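PDB 5GSZ: kinesin-like protein KIF19, which moves along microtubules toward their plus ends as an ATP-driven kinesin-8 motor and depolymerizes them at ciliary tips, so regulating the length of motile cilia. Local coordinates for residues V14-R19 and M319-S324; S149-Y154 and V223-V228; T99-G104 and F247-A252. All blocks are in the same frame, centred on the assembly; numbering follows the deposited sequence.

Overall arrangement
All three contacts join neighbouring strands of the one mixed sheet at the heart of the motor domain, and all are buried. Contact 3 lies at the centre of the folded chain, with contacts 1 and 2 about 11 Å from it, centre to centre, to either side. Its strands pair directly with one strand of each: Ile320 N bonds Phe101 O toward contact 1, and Leu224 O receives Met248 N toward contact 2. Contacts 1 and 3 pair parallel strands whose C-terminal ends open on the nucleotide, contact 1 with arginines beside the adenine and contact 3 with an aspartate near the magnesium ion. Contact 2 is antiparallel, farther from ADP, and mostly apolar between its strands.

Contact 1: residues V14-R19 and M319-S324. With ADP (adenosine-5'-diphosphate), chain B.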
# COMPACT_ATOMS: atom_id res chain seq x y z
N VAL A 14 -9.82 3.89 -4.79
CA VAL A 14 -8.56 4.31 -5.37
C VAL A 14 -8.36 5.81 -5.09
O VAL A 14 -9.28 6.61 -5.30
CB VAL A 14 -8.52 4.01 -6.87
CG1 VAL A 14 -7.21 4.47 -7.46
CG2 VAL A 14 -8.75 2.54 -7.08
N ALA A 15 -7.19 6.17 -4.60
CA ALA A 15 -6.85 7.56 -4.32
C ALA A 15 -5.60 7.90 -5.12
O ALA A 15 -4.79 7.02 -5.42
CB ALA A 15 -6.63 7.78 -2.82
N LEU A 16 -5.44 9.18 -5.49
CA LEU A 16 -4.19 9.60 -6.12
C LEU A 16 -3.60 10.77 -5.36
O LEU A 16 -4.29 11.77 -5.11
CB LEU A 16 -4.36 9.97 -7.60
CG LEU A 16 -2.93 10.02 -8.18
CD1 LEU A 16 -2.76 9.17 -9.43
CD2 LEU A 16 -2.42 11.45 -8.40
N ARG A 17 -2.31 10.65 -5.01
CA ARG A 17 -1.57 11.69 -4.31
C ARG A 17 -0.46 12.23 -5.19
O ARG A 17 0.39 11.46 -5.66
CB ARG A 17 -0.97 11.16 -3.01
CG ARG A 17 -0.39 12.25 -2.13
CD ARG A 17 -0.07 11.68 -0.79
NE ARG A 17 0.27 12.69 0.18
CZ ARG A 17 0.57 12.43 1.44
NH1 ARG A 17 0.58 11.17 1.85
NH2 ARG A 17 0.87 13.41 2.28
N VAL A 18 -0.45 13.54 -5.39
CA VAL A 18 0.63 14.25 -6.06
C VAL A 18 1.55 14.83 -5.00
O VAL A 18 1.13 15.65 -4.17
CB VAL A 18 0.09 15.36 -6.97
CG1 VAL A 18 1.19 15.85 -7.88
CG2 VAL A 18 -1.15 14.88 -7.75
N ARG A 19 2.81 14.42 -5.00
CA ARG A 19 3.71 15.04 -4.06
C ARG A 19 4.16 16.38 -4.62
O ARG A 19 4.07 16.61 -5.82
CB ARG A 19 4.91 14.15 -3.79
CG ARG A 19 5.74 13.86 -5.02
CD ARG A 19 7.03 13.19 -4.60
NE ARG A 19 7.92 12.90 -5.72
CZ ARG A 19 8.56 13.83 -6.43
NH1 ARG A 19 8.38 15.11 -6.18
NH2 ARG A 19 9.38 13.47 -7.42
N MET A 319 -6.33 1.58 -2.41
CA MET A 319 -5.05 1.83 -3.06
C MET A 319 -4.80 3.33 -3.11
O MET A 319 -5.68 4.10 -3.50
CB MET A 319 -4.99 1.28 -4.48
CG MET A 319 -3.68 1.69 -5.15
SD MET A 319 -3.47 1.14 -6.84
CE MET A 319 -4.86 1.92 -7.62
N ILE A 320 -3.60 3.73 -2.71
CA ILE A 320 -3.17 5.11 -2.83
C ILE A 320 -2.04 5.15 -3.85
O ILE A 320 -0.89 4.78 -3.55
CB ILE A 320 -2.72 5.68 -1.48
CG1 ILE A 320 -3.83 5.52 -0.45
CG2 ILE A 320 -2.35 7.14 -1.65
CD1 ILE A 320 -3.49 6.21 0.86
N ALA A 321 -2.37 5.58 -5.07
CA ALA A 321 -1.38 5.80 -6.10
C ALA A 321 -0.66 7.14 -5.90
O ALA A 321 -1.27 8.13 -5.47
CB ALA A 321 -2.03 5.77 -7.48
N HIS A 322 0.63 7.17 -6.23
CA HIS A 322 1.50 8.33 -6.04
C HIS A 322 2.17 8.72 -7.35
O HIS A 322 2.65 7.85 -8.08
CB HIS A 322 2.58 8.02 -4.99
CG HIS A 322 2.02 7.71 -3.64
ND1 HIS A 322 1.53 6.46 -3.30
CD2 HIS A 322 1.85 8.49 -2.55
CE1 HIS A 322 1.10 6.49 -2.06
NE2 HIS A 322 1.27 7.71 -1.58
N ILE A 323 2.22 10.02 -7.64
CA ILE A 323 2.97 10.53 -8.79
C ILE A 323 3.76 11.76 -8.40
O ILE A 323 3.47 12.45 -7.42
CB ILE A 323 2.09 10.90 -10.02
CG1 ILE A 323 1.25 12.14 -9.73
CG2 ILE A 323 1.24 9.71 -10.50
CD1 ILE A 323 0.39 12.58 -10.89
N SER A 324 4.78 12.03 -9.20
CA SER A 324 5.44 13.32 -9.25
C SER A 324 4.64 14.28 -10.14
O SER A 324 4.01 13.86 -11.11
CB SER A 324 6.85 13.17 -9.80
OG SER A 324 7.47 14.43 -9.97
PB ADP B . 8.82 6.18 -2.26
O1B ADP B . 8.56 5.63 -0.88
O2B ADP B . 7.61 6.02 -3.14
O3B ADP B . 10.14 5.77 -2.85
PA ADP B . 9.45 8.37 -0.63
O1A ADP B . 8.23 8.86 0.10
O2A ADP B . 10.39 7.37 0.00
O3A ADP B . 9.01 7.77 -2.07
O5' ADP B . 10.43 9.58 -0.99
C5' ADP B . 9.99 10.85 -1.45
C4' ADP B . 10.83 11.89 -0.74
O4' ADP B . 10.07 13.09 -0.74
C3' ADP B . 10.96 11.50 0.71
O3' ADP B . 12.10 12.20 1.21
C2' ADP B . 9.68 12.02 1.34
O2' ADP B . 9.91 12.45 2.69
C1' ADP B . 9.32 13.22 0.46
N9 ADP B . 7.87 13.25 0.12
C8 ADP B . 7.18 12.30 -0.55
N7 ADP B . 5.87 12.64 -0.71
C5 ADP B . 5.72 13.83 -0.12
C6 ADP B . 4.59 14.74 0.10
N6 ADP B . 3.35 14.44 -0.37
N1 ADP B . 4.84 15.88 0.78
C2 ADP B . 6.06 16.19 1.24
N3 ADP B . 7.13 15.40 1.09
C4 ADP B . 7.03 14.23 0.43
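Val14-Val18 and Met319-Ile323 run as parallel strands, paired one to one from Val14 with Met319 to Val18 with Ile323, their axes 4.5 Å apart at the closest and turned 26° against each other. Arg17 bonds through both backbone ends, its N 2.8 Å from Ala321 O and its O receiving Ile323 N; Ala15 does the same with Met319 O and Ala321 N, and Arg19 N closes the ladder on Ile323 O. The face carrying Val14, Leu16 and Ile323 is apolar. Met319 lies alongside Val14, its chain bent at the last torsion, and CE rests 3.5 Å from Val14 CG1. Leu16 crosses Ile323 at about a right angle, its CD2 3.9 Å from Ile323 CD1, and helix 330-340 covers both valine and leucine through Ala340 and Leu337. These strands belong to the central sheet of the kinesin motor domain, a P-loop NTPase fold, and their C-terminal ends emerge beside ADP. On the other face His322 has CG anti to its carbonyl carbon (chi1 -62°), which sets CD2 3.9 Å from Arg17 CB. Hydrogen bonds of ND1 with Tyr103 O and of NE2 with Thr113 OG1 hold the imidazole's rotation. Arg17 extends away to the adenine, NE 3.6 Å from N6 of ADP, while its NH2 bonds Gln77. Arg19 CB approaches N7 of the same base at 3.6 Å. Ser324 CB sits 3.5 Å above one face of the Arg19 guanidinium, and Glu25 OE2 takes both a salt bridge from Arg19 NH2 and a hydrogen bond with Ser324 OG.

Contact 2: residues S149-Y154 and V223-V228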
# COMPACT_ATOMS: atom_id res chain seq x y z
N SER A 149 2.64 -7.00 13.25
CA SER A 149 3.93 -7.44 12.75
C SER A 149 4.34 -6.54 11.60
O SER A 149 3.51 -5.84 11.01
CB SER A 149 3.89 -8.89 12.27
OG SER A 149 3.59 -9.73 13.35
N TYR A 150 5.63 -6.58 11.27
CA TYR A 150 6.16 -5.71 10.23
C TYR A 150 7.26 -6.48 9.50
O TYR A 150 8.33 -6.71 10.07
CB TYR A 150 6.68 -4.42 10.84
CG TYR A 150 7.00 -3.32 9.87
CD1 TYR A 150 6.15 -3.02 8.83
CD2 TYR A 150 8.15 -2.54 10.04
CE1 TYR A 150 6.45 -1.97 7.93
CE2 TYR A 150 8.45 -1.49 9.17
CZ TYR A 150 7.61 -1.21 8.13
OH TYR A 150 7.92 -0.19 7.28
N LEU A 151 7.00 -6.86 8.26
CA LEU A 151 7.88 -7.78 7.54
C LEU A 151 8.26 -7.18 6.18
O LEU A 151 7.62 -6.24 5.69
CB LEU A 151 7.20 -9.14 7.37
CG LEU A 151 5.91 -9.10 6.56
CD1 LEU A 151 6.05 -9.85 5.25
CD2 LEU A 151 4.75 -9.61 7.38
N GLU A 152 9.33 -7.72 5.60
CA GLU A 152 9.69 -7.43 4.22
C GLU A 152 9.41 -8.64 3.35
O GLU A 152 9.53 -9.78 3.79
CB GLU A 152 11.16 -7.07 4.08
CG GLU A 152 11.54 -6.49 2.73
CD GLU A 152 13.02 -6.20 2.64
OE1 GLU A 152 13.82 -7.10 2.98
OE2 GLU A 152 13.39 -5.05 2.28
N ILE A 153 9.01 -8.37 2.11
CA ILE A 153 9.13 -9.31 1.00
C ILE A 153 10.07 -8.68 -0.02
O ILE A 153 9.78 -7.61 -0.57
CB ILE A 153 7.78 -9.65 0.34
CG1 ILE A 153 6.71 -9.87 1.41
CG2 ILE A 153 7.91 -10.91 -0.50
CD1 ILE A 153 5.32 -10.00 0.82
N TYR A 154 11.21 -9.32 -0.24
CA TYR A 154 12.22 -8.86 -1.18
C TYR A 154 12.57 -10.05 -2.05
O TYR A 154 13.12 -11.04 -1.56
CB TYR A 154 13.45 -8.32 -0.45
CG TYR A 154 14.49 -7.85 -1.42
CD1 TYR A 154 14.49 -6.53 -1.88
CD2 TYR A 154 15.45 -8.72 -1.91
CE1 TYR A 154 15.44 -6.11 -2.78
CE2 TYR A 154 16.39 -8.30 -2.81
CZ TYR A 154 16.39 -7.00 -3.25
OH TYR A 154 17.34 -6.60 -4.16
N VAL A 223 5.25 -4.81 4.71
CA VAL A 223 3.90 -5.14 5.13
C VAL A 223 3.81 -4.96 6.63
O VAL A 223 4.56 -5.59 7.39
CB VAL A 223 3.48 -6.56 4.72
CG1 VAL A 223 2.01 -6.72 5.00
CG2 VAL A 223 3.78 -6.81 3.22
N LEU A 224 2.90 -4.10 7.05
CA LEU A 224 2.49 -3.99 8.44
C LEU A 224 1.09 -4.61 8.56
O LEU A 224 0.14 -4.16 7.91
CB LEU A 224 2.51 -2.52 8.88
CG LEU A 224 2.12 -2.32 10.34
CD1 LEU A 224 3.21 -2.86 11.20
CD2 LEU A 224 1.88 -0.86 10.64
N GLN A 225 0.98 -5.67 9.35
CA GLN A 225 -0.32 -6.28 9.59
C GLN A 225 -0.70 -6.18 11.05
O GLN A 225 0.15 -6.34 11.94
CB GLN A 225 -0.37 -7.73 9.13
CG GLN A 225 0.86 -8.55 9.34
CD GLN A 225 0.52 -10.03 9.40
OE1 GLN A 225 -0.64 -10.41 9.66
NE2 GLN A 225 1.51 -10.89 9.10
N VAL A 226 -1.96 -5.87 11.29
CA VAL A 226 -2.53 -5.72 12.62
C VAL A 226 -3.72 -6.67 12.72
O VAL A 226 -4.66 -6.57 11.92
CB VAL A 226 -2.99 -4.28 12.89
CG1 VAL A 226 -3.50 -4.16 14.33
CG2 VAL A 226 -1.87 -3.32 12.60
N ALA A 227 -3.67 -7.56 13.70
CA ALA A 227 -4.75 -8.50 13.98
C ALA A 227 -5.53 -8.02 15.21
O ALA A 227 -4.93 -7.46 16.14
CB ALA A 227 -4.19 -9.89 14.22
N VAL A 228 -6.85 -8.22 15.20
CA VAL A 228 -7.72 -7.76 16.29
C VAL A 228 -8.78 -8.83 16.57
O VAL A 228 -9.65 -9.09 15.73
CB VAL A 228 -8.41 -6.42 15.99
CG1 VAL A 228 -9.33 -6.04 17.11
CG2 VAL A 228 -7.38 -5.31 15.78
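Tyr150 and Leu224 face each other as the non-hydrogen-bonded pair of two antiparallel strands, between the hydrogen-bonded pairs Ser149 with Gln225 and Leu151 with Val223. Each outer pair is closed by two backbone bonds, among them Ser149 N to Gln225 O at 2.9 Å and the nearly straight Val223 N to Leu151 O, also 2.9 Å with 174° at the hydrogen. The tight part lies around the central pair. With CG anti to the backbone N (chi1 -168°), the tyrosine ring stands up from the sheet and crosses the leucine at about a right angle, CD1 3.7 Å from Leu224 CB. Its hydroxyl reaches Asn203 OD1, so the ring is fixed by packing near its root and by a hydrogen bond at its tip; Tyr124 and Leu128 of helix 123-136 pack on the leucine. An alanine in place of Tyr150 would probably open a gap beside Leu224 and leave Asn203 OD1 without its hydroxyl partner. On the other face Leu151 lies alongside Val223, CG 4.0 Å from CB, and touches the Gln225 amide through CD2, 3.9 Å from NE2. Packing thins toward Ile153, whose CD1 comes only within 4.3 Å of Val223 CG2. Past Val223 the pairing is carried on by His221 of the same strand, whose backbone bonds Ile153. Outside the segments Ser149 OG bonds Thr185 O and Gln225 OE1 bonds Arg245. Such long, twisted pairing, with the axes 151° apart, builds the antiparallel half of the kinesin motor domain's central sheet.

Contact 3: residues T99-G104 and F247-A252; sequences TVFAYG and FMIDLA
Asp250, paired across the sheet with Ala102, offers OD2 to two partners at once, a hydrogen bond with Thr111 OG1 and a salt bridge from Arg206. With CG anti to the backbone N (chi1 -173°) the carboxylate stands off the sheet, OD1 4.2 Å from Ala102 CB and with the nearest side-chain atom about 4 Å from the magnesium ion. Asp250-Leu251-Ala252 opens the DLAG signature that begins switch II in kinesins, and the approach to the metal is consistent with a role in its outer shell. Gly104, a predicted ATP-binding residue, follows the neighbouring strand and opens the P-loop, its O bonded to Lys110 NZ. Behind these ends the strands run parallel. Ile249 N reaches Val100 O at 2.8 Å and Ala102 N reaches Ile249 O at 2.9 Å; the ladder ends on the longer Leu251 N to Ala102 O bond, 3.2 Å. On the face opposite Asp250, Phe101 and Ile249 lie side by side and point the same way, ring CE1 3.5 Å from Ile249 CD1, while Thr99 CG2 covers part of one face of the phenyl ring. Leu251 fits between two aromatics: its CD2 is 4.1 Å from Phe101 CD1, and Leu251 CD1 meets the edge of the Tyr103 ring in its plane, 3.9 Å from Tyr103 CD2. Tyr103 also stacks on Tyr339. Strand 315-323 flanks Thr99-Tyr103 and strand 220-232 flanks Phe247-Asp250, while helix 110-114 packs over Ala102 and Met248 and helix 302-307 covers Phe247 and Ile249 on the other face.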
# COMPACT_ATOMS: atom_id res chain seq x y z
N THR A 99 -7.34 -3.69 3.54
CA THR A 99 -6.00 -3.62 2.97
C THR A 99 -5.74 -2.25 2.35
O THR A 99 -6.56 -1.75 1.58
CB THR A 99 -5.80 -4.69 1.90
OG1 THR A 99 -5.98 -5.98 2.49
CG2 THR A 99 -4.40 -4.56 1.34
N VAL A 100 -4.59 -1.68 2.67
CA VAL A 100 -4.19 -0.38 2.15
C VAL A 100 -2.83 -0.52 1.47
O VAL A 100 -1.84 -0.92 2.10
CB VAL A 100 -4.12 0.68 3.26
CG1 VAL A 100 -4.21 2.05 2.66
CG2 VAL A 100 -5.22 0.45 4.28
N PHE A 101 -2.79 -0.19 0.17
CA PHE A 101 -1.56 -0.16 -0.61
C PHE A 101 -1.11 1.26 -0.87
O PHE A 101 -1.92 2.10 -1.29
CB PHE A 101 -1.73 -0.79 -1.98
CG PHE A 101 -2.23 -2.17 -1.94
CD1 PHE A 101 -1.37 -3.22 -1.67
CD2 PHE A 101 -3.56 -2.42 -2.22
CE1 PHE A 101 -1.83 -4.53 -1.66
CE2 PHE A 101 -4.04 -3.72 -2.20
CZ PHE A 101 -3.18 -4.78 -1.92
N ALA A 102 0.18 1.50 -0.69
CA ALA A 102 0.86 2.63 -1.31
C ALA A 102 1.50 2.13 -2.60
O ALA A 102 2.38 1.26 -2.56
CB ALA A 102 1.91 3.23 -0.38
N TYR A 103 1.06 2.68 -3.73
CA TYR A 103 1.55 2.27 -5.03
C TYR A 103 2.13 3.47 -5.78
O TYR A 103 1.66 4.60 -5.66
CB TYR A 103 0.41 1.60 -5.85
CG TYR A 103 0.70 1.31 -7.31
CD1 TYR A 103 0.63 2.31 -8.27
CD2 TYR A 103 1.02 0.02 -7.74
CE1 TYR A 103 0.89 2.04 -9.61
CE2 TYR A 103 1.28 -0.26 -9.06
CZ TYR A 103 1.21 0.75 -10.00
OH TYR A 103 1.47 0.46 -11.33
N GLY A 104 3.16 3.20 -6.59
CA GLY A 104 3.70 4.21 -7.46
C GLY A 104 5.18 4.03 -7.67
O GLY A 104 5.83 3.22 -7.02
N PHE A 247 -4.18 -4.92 6.82
CA PHE A 247 -2.88 -4.97 6.16
C PHE A 247 -2.55 -3.60 5.61
O PHE A 247 -3.37 -3.01 4.90
CB PHE A 247 -2.87 -5.97 5.01
CG PHE A 247 -2.70 -7.39 5.44
CD1 PHE A 247 -1.44 -7.90 5.69
CD2 PHE A 247 -3.79 -8.22 5.58
CE1 PHE A 247 -1.29 -9.21 6.07
CE2 PHE A 247 -3.63 -9.53 5.96
CZ PHE A 247 -2.39 -10.02 6.21
N MET A 248 -1.34 -3.12 5.92
CA MET A 248 -0.90 -1.80 5.48
C MET A 248 0.43 -1.96 4.75
O MET A 248 1.45 -2.30 5.37
CB MET A 248 -0.80 -0.83 6.65
CG MET A 248 -2.17 -0.42 7.16
SD MET A 248 -2.20 0.79 8.51
CE MET A 248 -1.54 -0.19 9.85
N ILE A 249 0.42 -1.72 3.45
CA ILE A 249 1.50 -2.16 2.58
C ILE A 249 2.15 -0.98 1.89
O ILE A 249 1.47 -0.14 1.29
CB ILE A 249 1.00 -3.19 1.56
CG1 ILE A 249 0.44 -4.40 2.32
CG2 ILE A 249 2.15 -3.59 0.62
CD1 ILE A 249 -0.47 -5.27 1.51
N ASP A 250 3.48 -0.92 2.00
CA ASP A 250 4.36 -0.04 1.25
C ASP A 250 4.98 -0.88 0.13
O ASP A 250 5.94 -1.61 0.35
CB ASP A 250 5.43 0.53 2.17
CG ASP A 250 6.29 1.60 1.49
OD1 ASP A 250 5.88 2.14 0.44
OD2 ASP A 250 7.38 1.91 2.02
N LEU A 251 4.43 -0.76 -1.08
CA LEU A 251 4.79 -1.68 -2.16
C LEU A 251 6.19 -1.41 -2.69
O LEU A 251 6.84 -0.40 -2.38
CB LEU A 251 3.81 -1.57 -3.33
CG LEU A 251 2.41 -2.14 -3.16
CD1 LEU A 251 1.57 -1.88 -4.38
CD2 LEU A 251 2.53 -3.61 -2.91
N ALA A 252 6.65 -2.33 -3.53
CA ALA A 252 7.80 -2.06 -4.37
C ALA A 252 7.45 -0.99 -5.39
O ALA A 252 6.27 -0.68 -5.63
CB ALA A 252 8.28 -3.35 -5.05